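Local coordinates for protein choline kinase (Streptococcus pneumoniae, PDB 4R78) that probably phosphorylates choline as a kinase with a protein kinase-like fold, and holds adenosine monophosphate in its nucleotide pocket, at residues G145-F150 with Y217-D222. Sequence-based numbering, arbitrary orientation.
Sequences GEFAPF and YSSMND
Met220 O is gripped twice: by the backbone N of Phe147 at 2.9 Å, nearly in line with the carbonyl (C=O...N 161°), and by a water, 3.0 Å away, that also donates to Glu146 OE1. Met220 N in turn donates to Gly145 O over 2.9 Å, meeting that carbonyl from above its plane. These two bonds flank Glu146 and Met220 in a single beta bridge. The segment 217-222 is bonded by its backbone to a further partner as well, since Ser219 and Asn221 make backbone hydrogen bonds to Cys193 and Lys191.

Side chains fill in around the bridge. Ser219 OG, swung anti to its own N (chi1 -171°), sits between Gly145 O and the Phe147 backbone, 3.0 Å from Gly145 O. The Asn221 amide meets the Phe147 ring obliquely, planes 33° apart, with Asn221 ND2 3.4 Å from Phe147 CD2, while Ser219 CB lies at the ring's edge. A second water ties Asn221 OD1 to Phe147 O, and OD1 also accepts a weak bond from Asp222 N, which helps fix the amide's rotation. Glu146 runs alongside Met220, Glu146 OE2 resting 3.6 Å from Met220 CG, and its OE1 forms a salt bridge with Arg190.

Asp222 N-caps helix 223-233 through Met224 N, and Ala148 is the N-cap residue of helix 149-159. The contact therefore joins the lead-ins of two helices and is largely polar: direct bonds and two bridging waters satisfy the carbonyls of Met220 and Phe147, and the Phe147 and Met220 side chains pack against mainly polar neighbours across it.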
# COMPACT_ATOMS: atom_id res chain seq x y z
N GLY A 145 -8.29 11.33 -5.15
CA GLY A 145 -7.98 11.05 -3.76
C GLY A 145 -6.98 12.06 -3.22
O GLY A 145 -5.95 12.33 -3.84
N GLU A 146 -7.30 12.62 -2.06
CA GLU A 146 -6.41 13.54 -1.37
C GLU A 146 -6.09 12.94 -0.01
O GLU A 146 -6.93 12.96 0.90
CB GLU A 146 -7.08 14.91 -1.20
CG GLU A 146 -7.46 15.60 -2.51
CD GLU A 146 -6.25 16.09 -3.29
OE1 GLU A 146 -5.37 16.74 -2.68
OE2 GLU A 146 -6.19 15.83 -4.50
N PHE A 147 -4.87 12.41 0.13
CA PHE A 147 -4.50 11.71 1.36
C PHE A 147 -4.39 12.67 2.53
O PHE A 147 -3.64 13.65 2.50
CB PHE A 147 -3.23 10.87 1.20
CG PHE A 147 -3.13 9.75 2.20
CD1 PHE A 147 -3.76 8.53 1.95
CD2 PHE A 147 -2.44 9.92 3.39
CE1 PHE A 147 -3.68 7.49 2.88
CE2 PHE A 147 -2.37 8.89 4.32
CZ PHE A 147 -2.98 7.67 4.06
N ALA A 148 -5.17 12.38 3.56
CA ALA A 148 -5.23 13.20 4.76
C ALA A 148 -4.97 12.27 5.94
O ALA A 148 -5.90 11.63 6.44
CB ALA A 148 -6.59 13.87 4.86
N PRO A 149 -3.70 12.17 6.38
CA PRO A 149 -3.29 11.17 7.37
C PRO A 149 -4.06 11.26 8.69
O PRO A 149 -4.35 10.24 9.31
CB PRO A 149 -1.81 11.50 7.61
CG PRO A 149 -1.37 12.21 6.37
CD PRO A 149 -2.56 13.01 5.94
N PHE A 150 -4.40 12.47 9.12
CA PHE A 150 -5.08 12.68 10.39
C PHE A 150 -6.56 12.34 10.29
O PHE A 150 -7.15 11.78 11.22
CB PHE A 150 -4.80 14.09 10.92
CG PHE A 150 -3.33 14.38 11.06
CD1 PHE A 150 -2.64 13.96 12.19
CD2 PHE A 150 -2.62 15.01 10.03
CE1 PHE A 150 -1.27 14.19 12.31
CE2 PHE A 150 -1.25 15.24 10.14
CZ PHE A 150 -0.57 14.82 11.29
N TYR A 217 -4.15 2.12 -2.45
CA TYR A 217 -4.11 3.27 -1.56
C TYR A 217 -3.66 4.55 -2.25
O TYR A 217 -3.61 5.61 -1.61
CB TYR A 217 -3.24 2.98 -0.34
CG TYR A 217 -3.77 1.83 0.50
CD1 TYR A 217 -4.76 2.05 1.46
CD2 TYR A 217 -3.29 0.54 0.31
CE1 TYR A 217 -5.25 0.99 2.22
CE2 TYR A 217 -3.77 -0.52 1.07
CZ TYR A 217 -4.76 -0.28 2.02
OH TYR A 217 -5.24 -1.33 2.77
N SER A 218 -3.35 4.45 -3.54
CA SER A 218 -2.75 5.58 -4.26
C SER A 218 -3.60 6.85 -4.17
O SER A 218 -4.84 6.80 -4.23
CB SER A 218 -2.43 5.23 -5.72
OG SER A 218 -3.60 5.13 -6.53
N SER A 219 -2.92 7.98 -4.02
CA SER A 219 -3.57 9.23 -3.67
C SER A 219 -2.59 10.36 -3.85
O SER A 219 -1.37 10.14 -3.92
CB SER A 219 -4.03 9.17 -2.21
OG SER A 219 -4.85 10.28 -1.89
N MET A 220 -3.11 11.58 -3.92
CA MET A 220 -2.26 12.77 -3.87
C MET A 220 -1.79 12.99 -2.44
O MET A 220 -2.60 13.01 -1.50
CB MET A 220 -3.00 14.00 -4.40
CG MET A 220 -3.52 13.85 -5.82
SD MET A 220 -2.23 13.53 -7.03
CE MET A 220 -1.57 15.19 -7.23
N ASN A 221 -0.48 13.14 -2.28
CA ASN A 221 0.15 13.26 -0.96
C ASN A 221 1.54 13.88 -1.09
O ASN A 221 2.01 14.16 -2.19
CB ASN A 221 0.24 11.87 -0.30
CG ASN A 221 0.35 11.93 1.22
OD1 ASN A 221 0.33 13.00 1.83
ND2 ASN A 221 0.48 10.76 1.84
N ASP A 222 2.19 14.11 0.05
CA ASP A 222 3.58 14.53 0.04
C ASP A 222 4.46 13.33 -0.30
O ASP A 222 4.32 12.28 0.32
CB ASP A 222 3.96 15.11 1.41
CG ASP A 222 5.27 15.86 1.37
OD1 ASP A 222 6.32 15.21 1.16
OD2 ASP A 222 5.25 17.10 1.54
O HOH W 1 -3.19 15.94 -0.97
O HOH W 2 -1.17 15.15 2.83